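Local coordinates for protein 2,3-dihydroxy-2,3-dihydrophenylpropionate dehydrogenase (Pseudomonas sp. MC1, PDB 5XTF) that catalyses the NAD(+)-dependent oxidation of naphthalene cis-dihydrodiol to 1,2-dihydroxynaphthalene, a step in the breakdown of aromatic hydrocarbons, at residues S27-G32 with E85-Q90; D99-N104 with S138-A143. All coordinates share one frame; numbering follows the deposited sequence.

Contact 1. Residues S27-G32 with E85-Q90; sequences SITGAG and EKLIKQ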
loop_
_atom_site.group_PDB
_atom_site.type_symbol
_atom_site.label_atom_id
_atom_site.label_comp_id
_atom_site.label_asym_id
_atom_site.label_seq_id
_atom_site.Cartn_x
_atom_site.Cartn_y
_atom_site.Cartn_z
ATOM N N SER B 27 -14.037 14.727 -21.935
ATOM C CA SER B 27 -13.555 14.004 -23.098
ATOM C C SER B 27 -13.050 12.625 -22.684
ATOM O O SER B 27 -12.215 12.519 -21.786
ATOM C CB SER B 27 -12.446 14.793 -23.773
ATOM O OG SER B 27 -12.044 14.101 -24.923
ATOM N N ILE B 28 -13.516 11.582 -23.374
ATOM C CA ILE B 28 -13.394 10.187 -22.941
ATOM C C ILE B 28 -12.735 9.363 -24.049
ATOM O O ILE B 28 -13.289 9.266 -25.145
ATOM C CB ILE B 28 -14.785 9.610 -22.606
ATOM C CG1 ILE B 28 -15.509 10.519 -21.606
ATOM C CG2 ILE B 28 -14.696 8.158 -22.133
ATOM C CD1 ILE B 28 -16.994 10.228 -21.425
ATOM N N THR B 29 -11.572 8.754 -23.773
ATOM C CA THR B 29 -11.032 7.733 -24.679
ATOM C C THR B 29 -11.594 6.349 -24.324
ATOM O O THR B 29 -12.197 6.143 -23.265
ATOM C CB THR B 29 -9.498 7.665 -24.651
ATOM O OG1 THR B 29 -9.072 6.936 -23.488
ATOM C CG2 THR B 29 -8.857 9.047 -24.666
ATOM N N GLY B 30 -11.368 5.381 -25.209
ATOM C CA GLY B 30 -11.966 4.061 -25.024
ATOM C C GLY B 30 -13.479 4.079 -24.909
ATOM O O GLY B 30 -14.048 3.324 -24.113
ATOM N N ALA B 31 -14.154 4.900 -25.709
ATOM C CA ALA B 31 -15.552 5.246 -25.452
ATOM C C ALA B 31 -16.577 4.410 -26.222
ATOM O O ALA B 31 -17.782 4.605 -26.027
ATOM C CB ALA B 31 -15.776 6.728 -25.763
ATOM N N GLY B 32 -16.151 3.511 -27.097
ATOM C CA GLY B 32 -17.070 2.756 -27.918
ATOM C C GLY B 32 -17.492 1.414 -27.375
ATOM O O GLY B 32 -18.285 0.725 -28.022
ATOM N N GLU B 85 -4.516 14.817 -29.989
ATOM C CA GLU B 85 -4.624 16.249 -30.244
ATOM C C GLU B 85 -5.918 16.576 -30.983
ATOM O O GLU B 85 -6.620 17.538 -30.641
ATOM C CB GLU B 85 -3.403 16.717 -31.031
ATOM C CG GLU B 85 -2.124 16.666 -30.207
ATOM C CD GLU B 85 -0.869 16.913 -31.033
ATOM O OE1 GLU B 85 -0.844 16.526 -32.228
ATOM O OE2 GLU B 85 0.083 17.513 -30.489
ATOM N N LYS B 86 -6.268 15.759 -31.975
ATOM C CA LYS B 86 -7.501 15.962 -32.726
ATOM C C LYS B 86 -8.718 15.905 -31.811
ATOM O O LYS B 86 -9.584 16.791 -31.855
ATOM C CB LYS B 86 -7.588 14.912 -33.829
ATOM C CG LYS B 86 -8.701 15.095 -34.847
ATOM C CD LYS B 86 -8.501 14.027 -35.927
ATOM C CE LYS B 86 -9.788 13.595 -36.601
ATOM N NZ LYS B 86 -10.732 14.715 -36.650
ATOM N N LEU B 87 -8.778 14.882 -30.947
ATOM C CA LEU B 87 -9.862 14.770 -29.968
ATOM C C LEU B 87 -10.008 16.051 -29.159
ATOM O O LEU B 87 -11.104 16.618 -29.052
ATOM C CB LEU B 87 -9.609 13.587 -29.035
ATOM C CG LEU B 87 -10.645 13.311 -27.938
ATOM C CD1 LEU B 87 -11.872 12.704 -28.527
ATOM C CD2 LEU B 87 -10.068 12.379 -26.851
ATOM N N ILE B 88 -8.902 16.539 -28.600
ATOM C CA ILE B 88 -8.966 17.778 -27.837
ATOM C C ILE B 88 -9.395 18.938 -28.735
ATOM O O ILE B 88 -10.310 19.694 -28.399
ATOM C CB ILE B 88 -7.621 18.063 -27.154
ATOM C CG1 ILE B 88 -7.211 16.866 -26.279
ATOM C CG2 ILE B 88 -7.707 19.353 -26.339
ATOM C CD1 ILE B 88 -8.309 16.353 -25.351
ATOM N N LYS B 89 -8.732 19.098 -29.886
ATOM C CA LYS B 89 -9.000 20.255 -30.733
ATOM C C LYS B 89 -10.478 20.325 -31.121
ATOM O O LYS B 89 -11.110 21.385 -31.028
ATOM C CB LYS B 89 -8.104 20.220 -31.970
ATOM C CG LYS B 89 -8.155 21.513 -32.776
ATOM C CD LYS B 89 -7.336 21.428 -34.065
ATOM C CE LYS B 89 -7.074 22.828 -34.628
ATOM N NZ LYS B 89 -8.320 23.660 -34.730
ATOM N N GLN B 90 -11.059 19.191 -31.514
ATOM C CA GLN B 90 -12.481 19.183 -31.840
ATOM C C GLN B 90 -13.330 19.502 -30.626
ATOM O O GLN B 90 -14.397 20.124 -30.756
ATOM C CB GLN B 90 -12.892 17.825 -32.398
ATOM C CG GLN B 90 -12.460 17.569 -33.829
ATOM C CD GLN B 90 -13.238 16.426 -34.459
ATOM O OE1 GLN B 90 -14.317 16.056 -34.003
ATOM N NE2 GLN B 90 -12.735 15.919 -35.557
#

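Contact 2. Residues D99-N104 with S138-A143; sequences DCFIAN and SGISAA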
loop_
_atom_site.group_PDB
_atom_site.type_symbol
_atom_site.label_atom_id
_atom_site.label_comp_id
_atom_site.label_asym_id
_atom_site.label_seq_id
_atom_site.Cartn_x
_atom_site.Cartn_y
_atom_site.Cartn_z
ATOM N N ASP B 99 -13.194 20.545 -19.351
ATOM C CA ASP B 99 -13.099 20.474 -17.895
ATOM C C ASP B 99 -12.477 19.184 -17.372
ATOM O O ASP B 99 -11.820 19.214 -16.332
ATOM C CB ASP B 99 -14.479 20.647 -17.248
ATOM C CG ASP B 99 -15.098 21.994 -17.559
ATOM O OD1 ASP B 99 -14.712 22.986 -16.899
ATOM O OD2 ASP B 99 -15.966 22.062 -18.467
ATOM N N CYS B 100 -12.674 18.053 -18.038
ATOM C CA CYS B 100 -12.206 16.781 -17.513
ATOM C C CYS B 100 -11.743 15.910 -18.666
ATOM O O CYS B 100 -12.388 15.873 -19.715
ATOM C CB CYS B 100 -13.309 16.064 -16.720
ATOM S SG CYS B 100 -12.772 14.508 -15.903
ATOM N N PHE B 101 -10.612 15.246 -18.487
ATOM C CA PHE B 101 -10.123 14.263 -19.445
ATOM C C PHE B 101 -10.080 12.903 -18.763
ATOM O O PHE B 101 -9.452 12.755 -17.704
ATOM C CB PHE B 101 -8.735 14.624 -19.985
ATOM C CG PHE B 101 -8.173 13.580 -20.920
ATOM C CD1 PHE B 101 -8.696 13.427 -22.193
ATOM C CD2 PHE B 101 -7.141 12.748 -20.529
ATOM C CE1 PHE B 101 -8.203 12.470 -23.062
ATOM C CE2 PHE B 101 -6.641 11.786 -21.404
ATOM C CZ PHE B 101 -7.178 11.653 -22.665
ATOM N N ILE B 102 -10.748 11.919 -19.364
ATOM C CA ILE B 102 -10.816 10.560 -18.847
ATOM C C ILE B 102 -10.041 9.675 -19.803
ATOM O O ILE B 102 -10.481 9.436 -20.936
ATOM C CB ILE B 102 -12.255 10.059 -18.698
ATOM C CG1 ILE B 102 -13.047 10.960 -17.750
ATOM C CG2 ILE B 102 -12.261 8.616 -18.225
ATOM C CD1 ILE B 102 -14.445 10.458 -17.475
ATOM N N ALA B 103 -8.884 9.201 -19.354
ATOM C CA ALA B 103 -8.062 8.290 -20.135
ATOM C C ALA B 103 -8.450 6.883 -19.719
ATOM O O ALA B 103 -8.209 6.482 -18.575
ATOM C CB ALA B 103 -6.583 8.565 -19.896
ATOM N N ASN B 104 -9.045 6.131 -20.642
ATOM C CA ASN B 104 -9.696 4.875 -20.293
ATOM C C ASN B 104 -9.444 3.752 -21.280
ATOM O O ASN B 104 -9.643 2.588 -20.915
ATOM C CB ASN B 104 -11.216 5.091 -20.147
ATOM C CG ASN B 104 -12.006 3.799 -20.137
ATOM O OD1 ASN B 104 -11.904 2.993 -19.202
ATOM N ND2 ASN B 104 -12.804 3.589 -21.179
ATOM N N SER B 138 0.101 10.462 -23.496
ATOM C CA SER B 138 -0.174 11.237 -24.709
ATOM C C SER B 138 -1.470 12.041 -24.585
ATOM O O SER B 138 -1.487 13.250 -24.851
ATOM C CB SER B 138 -0.214 10.300 -25.916
ATOM O OG SER B 138 -0.621 10.972 -27.104
ATOM N N GLY B 139 -2.559 11.395 -24.160
ATOM C CA GLY B 139 -3.800 12.119 -23.927
ATOM C C GLY B 139 -3.654 13.267 -22.945
ATOM O O GLY B 139 -4.175 14.365 -23.175
ATOM N N ILE B 140 -2.946 13.040 -21.834
ATOM C CA ILE B 140 -2.812 14.088 -20.823
ATOM C C ILE B 140 -1.948 15.239 -21.341
ATOM O O ILE B 140 -2.271 16.421 -21.131
ATOM C CB ILE B 140 -2.263 13.492 -19.514
ATOM C CG1 ILE B 140 -3.341 12.626 -18.858
ATOM C CG2 ILE B 140 -1.759 14.594 -18.590
ATOM C CD1 ILE B 140 -2.819 11.634 -17.889
ATOM N N SER B 141 -0.843 14.918 -22.021
ATOM C CA SER B 141 -0.047 15.940 -22.697
ATOM C C SER B 141 -0.906 16.793 -23.635
ATOM O O SER B 141 -0.813 18.026 -23.641
ATOM C CB SER B 141 1.080 15.262 -23.472
ATOM O OG SER B 141 1.801 16.189 -24.251
ATOM N N ALA B 142 -1.770 16.156 -24.415
ATOM C CA ALA B 142 -2.614 16.910 -25.337
ATOM C C ALA B 142 -3.697 17.711 -24.617
ATOM O O ALA B 142 -4.126 18.757 -25.121
ATOM C CB ALA B 142 -3.243 15.963 -26.349
ATOM N N ALA B 143 -4.162 17.251 -23.449
ATOM C CA ALA B 143 -5.266 17.925 -22.780
ATOM C C ALA B 143 -4.810 19.031 -21.838
ATOM O O ALA B 143 -5.607 19.927 -21.537
ATOM C CB ALA B 143 -6.126 16.920 -22.013
#

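Contact 1. Residues S27-G32 with E85-Q90
Leu87 of helix 81-95 packs on Ser27 and Thr29 in a buried helix-on-sheet contact of the Rossmann fold, where strand 25-28 runs into the glycine-rich TGxxxGxG loop of the short-chain dehydrogenases, with Thr29 and Gly30 as its first two residues. Ser27 OG meets the isobutyl fork of Leu87, 3.3 Å from CD2 and 3.4 Å from CG. A small side chain suits this strand position because it lets Leu87 approach closely. Ser27 turns its hydroxyl at the helix because OG stands trans to the backbone N (chi1 -177°), and this buried hydroxyl is satisfied by a hydrogen bond with Ser51 of strand 49-54. Ile88 only grazes the serine with the end of its side chain and also packs on Ala142 and Ala143 of helix 118-150. Thr29 serves two purposes at the strand end: its hydroxyl takes hydrogen bonds from the backbone N atoms of Asn104 and Ala105, tying it to the residues after strand 100-103, while its methyl CG2 faces Leu87. Val78 and Asn104, both NAD(+)-binding residues, lie close to this threonine. The side chains of Thr29 and Leu87 cross at about a right angle, CG2 standing 4.2 Å from CD2.

Contact 2. Residues D99-N104 with S138-A143
Phe101 projects from strand 100-103 into the side of the helical segment 138-143, part of helix 118-150, its ring reaching the backbone of Gly139 while its root lies against Ala143. The axes of strand and segment run nearly antiparallel, at 167°, and come within 9.1 Å of each other, as expected where a strand of the parallel Rossmann sheet is followed by the helix of its beta-alpha-beta unit. With CG anti to the backbone N (chi1 177°), the benzyl group extends from the strand toward the helix, and its far end arrives where the helix has no side chain: CZ is 3.6 Å from Gly139 CA. A methyl group at that position would collide with CZ, which explains why the smallest residue suits this turn. Gly139 O sits over one face of the ring, 4.0 Å above its plane and displaced toward the rim; the same oxygen accepts the helical hydrogen bond from Ala143 N.

Ile140 approaches across the phenylalanine, the two side chains at about a right angle, with its CG1 4.2 Å from Phe101 CD2. One turn beyond Gly139, the methyl of Ala143 meets the base of the aromatic side chain, CB to CB at 4.0 Å between Phe101 and Ala143. Replacing Phe101 by an alanine is likely to open a gap beside Gly139 and to deprive Ile140 and Ala143 of their apolar partner on the strand.

The helix has further neighbours: Ala142 and Ala143 also touch Ile88 of helix 81-95, and Ile140 also packs on Ile114 of a second subunit. Just past the strand, Asn104 belongs to the NAD(+) site. No hydrogen bond or salt bridge links the two segments, and their cohesion therefore depends on close fit and the burial of nonpolar surface.

In the fold
From the N terminus, the chain forms strand 25-28 and the following loop, makes two further strands and two helices, and closes contact 1 when helix 81-95 returns over the sheet. It then enters strand 100-103, and contact 2 closes on helix 118-150 after a shorter excursion. The contacts are in series, neither nested nor crossing, with centres about 8 Å apart. Their strands are parallel neighbours in the sheet, joined by a probable hydrogen bond from Ile102 N to Ser27 O at 2.9 Å. The two helices also touch each other, so together the contacts unite two central strands with two adjoining helices beside the NAD(+) site.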